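Local structure of TRAP dicarboxylate transporter-DctP subunit (Rhodobacter sphaeroides, 4PE3) at residues A[145-150]-A[243-248]; A[32-37]-A[87-92]. The protein probably captures a small organic acid, such as a dicarboxylate, in the periplasm and delivers it to a TRAP-type membrane transporter. All blocks are in the same frame, centred on the assembly; numbering follows the deposited sequence.

Contact 1: residues A[145-150]-A[243-248]; sequences QFIGVS and VEVSMN
The F146 ring turns one edge to E244, its CE1 lying 3.7 Å from E244 CB, while S246 OG sits near the ring plane 3.7 Å from CD1. F146 CG stands anti to the backbone N (chi1 174°), which swings the ring back over its own strand, with G148 N above its centre. The strands are antiparallel and interrupted by a classic beta bulge: V245 O accepts from both I147 N (2.8 Å) and G148 N (3.2 Å), each donor in the carbonyl plane, and the register moves by one residue. The extra residue, I147, stretches its CD1 across the selenomethionine M247, 3.9 Å from CG. At the far end S150 N donates to V243 O at 2.8 Å, and S150 OG rests 3.1 Å from V243 CG1. Helices 119-128 and 131-139 pack on the F146 and V149 side, helix 257-291 on the S150 and V245 side. S246 OG donates to E244 OE2 at 2.8 Å, on the anti side, 25° out of the carboxylate plane. With H92 also on OE2 and T96 on OE1, three partners would tend to stabilise negative charge, but a nearby acetate, probably from the crystallisation liquor, makes ionisation uncertain.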
loop_
_atom_site.group_PDB
_atom_site.type_symbol
_atom_site.label_atom_id
_atom_site.label_comp_id
_atom_site.label_asym_id
_atom_site.label_seq_id
_atom_site.Cartn_x
_atom_site.Cartn_y
_atom_site.Cartn_z
ATOM N N GLN A 145 -7.693 -12.901 -12.454
ATOM C CA GLN A 145 -8.559 -11.750 -12.567
ATOM C C GLN A 145 -8.371 -10.906 -11.316
ATOM O O GLN A 145 -8.437 -11.428 -10.203
ATOM C CB GLN A 145 -10.010 -12.181 -12.652
ATOM C CG GLN A 145 -10.934 -11.009 -12.833
ATOM C CD GLN A 145 -10.787 -10.367 -14.200
ATOM O OE1 GLN A 145 -10.158 -10.927 -15.115
ATOM N NE2 GLN A 145 -11.363 -9.178 -14.353
ATOM N N PHE A 146 -8.107 -9.611 -11.483
ATOM C CA PHE A 146 -8.022 -8.645 -10.366
ATOM C C PHE A 146 -9.442 -8.261 -9.975
ATOM O O PHE A 146 -10.201 -7.781 -10.802
ATOM C CB PHE A 146 -7.221 -7.409 -10.800
ATOM C CG PHE A 146 -7.191 -6.309 -9.778
ATOM C CD1 PHE A 146 -6.417 -6.427 -8.651
ATOM C CD2 PHE A 146 -7.929 -5.153 -9.956
ATOM C CE1 PHE A 146 -6.375 -5.414 -7.711
ATOM C CE2 PHE A 146 -7.878 -4.129 -9.017
ATOM C CZ PHE A 146 -7.113 -4.271 -7.903
ATOM N N ILE A 147 -9.828 -8.556 -8.741
ATOM C CA ILE A 147 -11.164 -8.225 -8.247
ATOM C C ILE A 147 -11.206 -6.805 -7.676
ATOM O O ILE A 147 -12.050 -6.005 -8.075
ATOM C CB ILE A 147 -11.632 -9.224 -7.180
ATOM C CG1 ILE A 147 -11.702 -10.622 -7.790
ATOM C CG2 ILE A 147 -13.005 -8.827 -6.621
ATOM C CD1 ILE A 147 -11.755 -11.731 -6.763
ATOM N N GLY A 148 -10.304 -6.493 -6.749
ATOM C CA GLY A 148 -10.253 -5.154 -6.198
ATOM C C GLY A 148 -9.076 -4.961 -5.270
ATOM O O GLY A 148 -8.317 -5.878 -4.974
ATOM N N VAL A 149 -8.947 -3.720 -4.807
ATOM C CA VAL A 149 -7.770 -3.288 -4.087
ATOM C C VAL A 149 -8.073 -3.089 -2.605
ATOM O O VAL A 149 -9.211 -2.801 -2.205
ATOM C CB VAL A 149 -7.197 -1.975 -4.730
ATOM C CG1 VAL A 149 -8.051 -0.766 -4.372
ATOM C CG2 VAL A 149 -5.781 -1.773 -4.313
ATOM N N SER A 150 -7.041 -3.257 -1.786
ATOM C CA SER A 150 -7.098 -2.880 -0.388
ATOM C C SER A 150 -5.730 -2.365 -0.007
ATOM O O SER A 150 -4.858 -2.256 -0.842
ATOM C CB SER A 150 -7.479 -4.100 0.434
ATOM O OG SER A 150 -6.629 -5.202 0.146
ATOM N N VAL A 243 -2.569 -3.863 -1.789
ATOM C CA VAL A 243 -2.872 -5.283 -1.598
ATOM C C VAL A 243 -3.980 -5.652 -2.574
ATOM O O VAL A 243 -5.026 -4.996 -2.644
ATOM C CB VAL A 243 -3.270 -5.567 -0.142
ATOM C CG1 VAL A 243 -3.986 -6.873 -0.009
ATOM C CG2 VAL A 243 -2.034 -5.547 0.705
ATOM N N GLU A 244 -3.694 -6.627 -3.425
ATOM C CA GLU A 244 -4.668 -7.053 -4.418
ATOM C C GLU A 244 -5.497 -8.225 -3.913
ATOM O O GLU A 244 -4.981 -9.082 -3.169
ATOM C CB GLU A 244 -3.972 -7.487 -5.715
ATOM C CG GLU A 244 -3.058 -8.706 -5.588
ATOM C CD GLU A 244 -2.410 -9.083 -6.903
ATOM O OE1 GLU A 244 -1.283 -8.614 -7.174
ATOM O OE2 GLU A 244 -3.022 -9.859 -7.690
ATOM N N VAL A 245 -6.775 -8.234 -4.292
ATOM C CA VAL A 245 -7.651 -9.394 -4.139
ATOM C C VAL A 245 -7.920 -9.859 -5.561
ATOM O O VAL A 245 -8.517 -9.135 -6.362
ATOM C CB VAL A 245 -8.983 -9.027 -3.449
ATOM C CG1 VAL A 245 -9.885 -10.214 -3.316
ATOM C CG2 VAL A 245 -8.717 -8.426 -2.070
ATOM N N SER A 246 -7.422 -11.048 -5.872
ATOM C CA SER A 246 -7.455 -11.585 -7.232
ATOM C C SER A 246 -7.726 -13.083 -7.192
ATOM O O SER A 246 -7.438 -13.739 -6.180
ATOM C CB SER A 246 -6.117 -11.358 -7.911
ATOM O OG SER A 246 -5.776 -9.981 -7.890
HETATM N N MSE A 247 -8.235 -13.646 -8.285
HETATM C CA MSE A 247 -8.569 -15.066 -8.295
HETATM C C MSE A 247 -8.367 -15.656 -9.670
HETATM O O MSE A 247 -8.103 -14.941 -10.658
HETATM C CB MSE A 247 -10.000 -15.286 -7.812
HETATM C CG MSE A 247 -11.109 -14.979 -8.800
HETATM SE SE MSE A 247 -12.839 -15.616 -8.154
HETATM C CE MSE A 247 -12.476 -17.505 -8.383
ATOM N N ASN A 248 -8.508 -16.961 -9.745
ATOM C CA ASN A 248 -8.364 -17.687 -10.977
ATOM C C ASN A 248 -9.314 -17.129 -12.011
ATOM O O ASN A 248 -10.505 -17.036 -11.785
ATOM C CB ASN A 248 -8.687 -19.157 -10.727
ATOM C CG ASN A 248 -8.582 -19.989 -12.000
ATOM O OD1 ASN A 248 -9.460 -19.965 -12.865
ATOM N ND2 ASN A 248 -7.478 -20.680 -12.124
#

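Contact 2: residues A[32-37]-A[87-92]; sequences HFRFQS and GLIDGH
The F35 ring lies flat against the backbone of G91, whose CA sits 3.7 Å from the ring centroid and only 7° off the ring normal, a CH-pi contact over the face. F35 CG points anti to its carbonyl carbon (chi1 -85°), and the ring thereby spans the start of the neighbouring strand, with CD2 3.5 Å from H92 N. With no side chain on G91, the ring rests directly on its CA and peptide.

F33, two residues earlier, meets D90 differently. The two side chains cross at about a right angle, with ring and carboxylate planes 68° apart, and F33 CB lies 3.8 Å from D90 CB. The carboxylate is directed at the backbone instead: D90 OD2 receives R34 N through its anti lone pair at 2.9 Å. R34 O answers by accepting D90 N at 2.7 Å, in its carbonyl plane, and G91 N at 3.1 Å, tilted from that plane. The R34 side chain bends at chi3 and brings the edge of its guanidinium to L88 O, 2.8 Å from NH1.

From G91 onward the strands pair in parallel, F35 with G91 and Q36 with H92, and Q36 N donates to G91 O. On the other side of the sheet from F35, Q36 CB packs on I89 CD1 beside helix 80-86, while the Q36 amide goes to I74 and V75. Helix 80-86 links strand 65-69 to strand 91-95 in a beta-alpha-beta crossover of this periplasmic binding-protein domain, passing strand 32-37, which lies between them in the sheet; the chain leaves the helix through a Schellman motif at G87. D90 OD2 and D90 N together engage both the N-H and the C=O of R34, so the carboxylate satisfies a backbone N-H just ahead of the regular strand pairing.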
loop_
_atom_site.group_PDB
_atom_site.type_symbol
_atom_site.label_atom_id
_atom_site.label_comp_id
_atom_site.label_asym_id
_atom_site.label_seq_id
_atom_site.Cartn_x
_atom_site.Cartn_y
_atom_site.Cartn_z
ATOM N N HIS A 32 -16.871 -22.981 -3.885
ATOM C CA HIS A 32 -16.019 -22.880 -2.716
ATOM C C HIS A 32 -14.610 -22.523 -3.186
ATOM O O HIS A 32 -13.962 -23.314 -3.877
ATOM C CB HIS A 32 -16.041 -24.203 -1.954
ATOM C CG HIS A 32 -17.423 -24.680 -1.633
ATOM N ND1 HIS A 32 -18.121 -24.260 -0.522
ATOM C CD2 HIS A 32 -18.242 -25.537 -2.288
ATOM C CE1 HIS A 32 -19.309 -24.841 -0.504
ATOM N NE2 HIS A 32 -19.406 -25.622 -1.563
ATOM N N PHE A 33 -14.148 -21.321 -2.854
ATOM C CA PHE A 33 -12.864 -20.837 -3.348
ATOM C C PHE A 33 -11.879 -20.596 -2.208
ATOM O O PHE A 33 -12.156 -19.820 -1.296
ATOM C CB PHE A 33 -13.021 -19.498 -4.068
ATOM C CG PHE A 33 -13.938 -19.535 -5.269
ATOM C CD1 PHE A 33 -13.870 -20.550 -6.216
ATOM C CD2 PHE A 33 -14.861 -18.520 -5.448
ATOM C CE1 PHE A 33 -14.713 -20.535 -7.315
ATOM C CE2 PHE A 33 -15.710 -18.520 -6.544
ATOM C CZ PHE A 33 -15.632 -19.520 -7.460
ATOM N N ARG A 34 -10.701 -21.181 -2.322
ATOM C CA ARG A 34 -9.647 -21.039 -1.312
ATOM C C ARG A 34 -8.693 -19.904 -1.695
ATOM O O ARG A 34 -8.108 -19.924 -2.795
ATOM C CB ARG A 34 -8.889 -22.357 -1.199
ATOM C CG ARG A 34 -9.788 -23.578 -1.359
ATOM C CD ARG A 34 -8.983 -24.801 -1.726
ATOM N NE ARG A 34 -8.295 -25.349 -0.564
ATOM C CZ ARG A 34 -7.032 -25.768 -0.548
ATOM N NH1 ARG A 34 -6.273 -25.710 -1.637
ATOM N NH2 ARG A 34 -6.529 -26.263 0.576
ATOM N N PHE A 35 -8.575 -18.921 -0.814
ATOM C CA PHE A 35 -7.704 -17.775 -1.009
ATOM C C PHE A 35 -6.575 -17.779 -0.008
ATOM O O PHE A 35 -6.819 -17.996 1.175
ATOM C CB PHE A 35 -8.490 -16.493 -0.793
ATOM C CG PHE A 35 -9.224 -16.015 -1.991
ATOM C CD1 PHE A 35 -10.216 -16.779 -2.574
ATOM C CD2 PHE A 35 -8.936 -14.765 -2.526
ATOM C CE1 PHE A 35 -10.896 -16.309 -3.674
ATOM C CE2 PHE A 35 -9.623 -14.304 -3.633
ATOM C CZ PHE A 35 -10.593 -15.085 -4.205
ATOM N N GLN A 36 -5.347 -17.568 -0.440
ATOM C CA GLN A 36 -4.234 -17.443 0.464
ATOM C C GLN A 36 -3.849 -15.986 0.684
ATOM O O GLN A 36 -3.736 -15.205 -0.273
ATOM C CB GLN A 36 -3.036 -18.214 -0.039
ATOM C CG GLN A 36 -1.990 -18.325 1.039
ATOM C CD GLN A 36 -0.835 -19.191 0.662
ATOM O OE1 GLN A 36 -0.939 -20.424 0.658
ATOM N NE2 GLN A 36 0.287 -18.562 0.325
ATOM N N SER A 37 -3.675 -15.604 1.942
ATOM C CA SER A 37 -3.289 -14.258 2.348
ATOM C C SER A 37 -1.781 -14.138 2.333
ATOM O O SER A 37 -1.074 -15.132 2.405
ATOM C CB SER A 37 -3.805 -14.038 3.767
ATOM O OG SER A 37 -3.480 -12.721 4.210
ATOM N N GLY A 87 -4.831 -24.232 -10.110
ATOM C CA GLY A 87 -5.991 -24.784 -9.420
ATOM C C GLY A 87 -5.672 -25.293 -8.030
ATOM O O GLY A 87 -6.518 -25.895 -7.369
ATOM N N LEU A 88 -4.444 -25.060 -7.587
ATOM C CA LEU A 88 -4.010 -25.497 -6.262
ATOM C C LEU A 88 -4.621 -24.623 -5.148
ATOM O O LEU A 88 -4.971 -25.100 -4.068
ATOM C CB LEU A 88 -2.486 -25.479 -6.205
ATOM C CG LEU A 88 -1.849 -25.819 -4.860
ATOM C CD1 LEU A 88 -2.315 -27.194 -4.375
ATOM C CD2 LEU A 88 -0.334 -25.774 -4.981
ATOM N N ILE A 89 -4.722 -23.328 -5.415
ATOM C CA ILE A 89 -5.576 -22.435 -4.638
ATOM C C ILE A 89 -6.403 -21.674 -5.681
ATOM O O ILE A 89 -6.157 -21.821 -6.891
ATOM C CB ILE A 89 -4.774 -21.451 -3.763
ATOM C CG1 ILE A 89 -3.852 -20.584 -4.620
ATOM C CG2 ILE A 89 -3.965 -22.193 -2.701
ATOM C CD1 ILE A 89 -3.101 -19.542 -3.792
ATOM N N ASP A 90 -7.397 -20.911 -5.248
ATOM C CA ASP A 90 -8.292 -20.202 -6.166
ATOM C C ASP A 90 -8.085 -18.693 -6.219
ATOM O O ASP A 90 -8.515 -18.055 -7.178
ATOM C CB ASP A 90 -9.741 -20.500 -5.804
ATOM C CG ASP A 90 -10.054 -21.971 -5.881
ATOM O OD1 ASP A 90 -9.836 -22.588 -6.944
ATOM O OD2 ASP A 90 -10.489 -22.537 -4.855
ATOM N N GLY A 91 -7.452 -18.113 -5.212
ATOM C CA GLY A 91 -7.166 -16.694 -5.239
ATOM C C GLY A 91 -6.148 -16.331 -4.193
ATOM O O GLY A 91 -5.632 -17.192 -3.464
ATOM N N HIS A 92 -5.845 -15.039 -4.126
ATOM C CA HIS A 92 -4.981 -14.502 -3.072
ATOM C C HIS A 92 -5.379 -13.109 -2.653
ATOM O O HIS A 92 -6.094 -12.396 -3.382
ATOM C CB HIS A 92 -3.484 -14.571 -3.444
ATOM C CG HIS A 92 -3.076 -13.759 -4.643
ATOM N ND1 HIS A 92 -1.902 -14.019 -5.310
ATOM C CD2 HIS A 92 -3.618 -12.665 -5.237
ATOM C CE1 HIS A 92 -1.754 -13.144 -6.294
ATOM N NE2 HIS A 92 -2.788 -12.326 -6.279
#

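In the fold
From the N terminus, strand 32-37 is followed by helix 44-59, strand 65-69 and helix 80-86 before the chain returns at 87-92, where contact 2 closes the first loop. Contact 1 opens only later, at 145-150, and closes at 243-248 after a long excursion through the four-stranded sheet, so the two loops follow in series without crossing. Both belong to one five-stranded mixed sheet, in which strand 91-95 lies between 32-37 and 243-248, and 144-150 forms an edge. The contacts meet along that shared boundary: N248 N probably bonds to D90 O, and S246 O packs against F35 CE2. Together they join the N-terminal part of the sheet to strands contributed from much later in the chain.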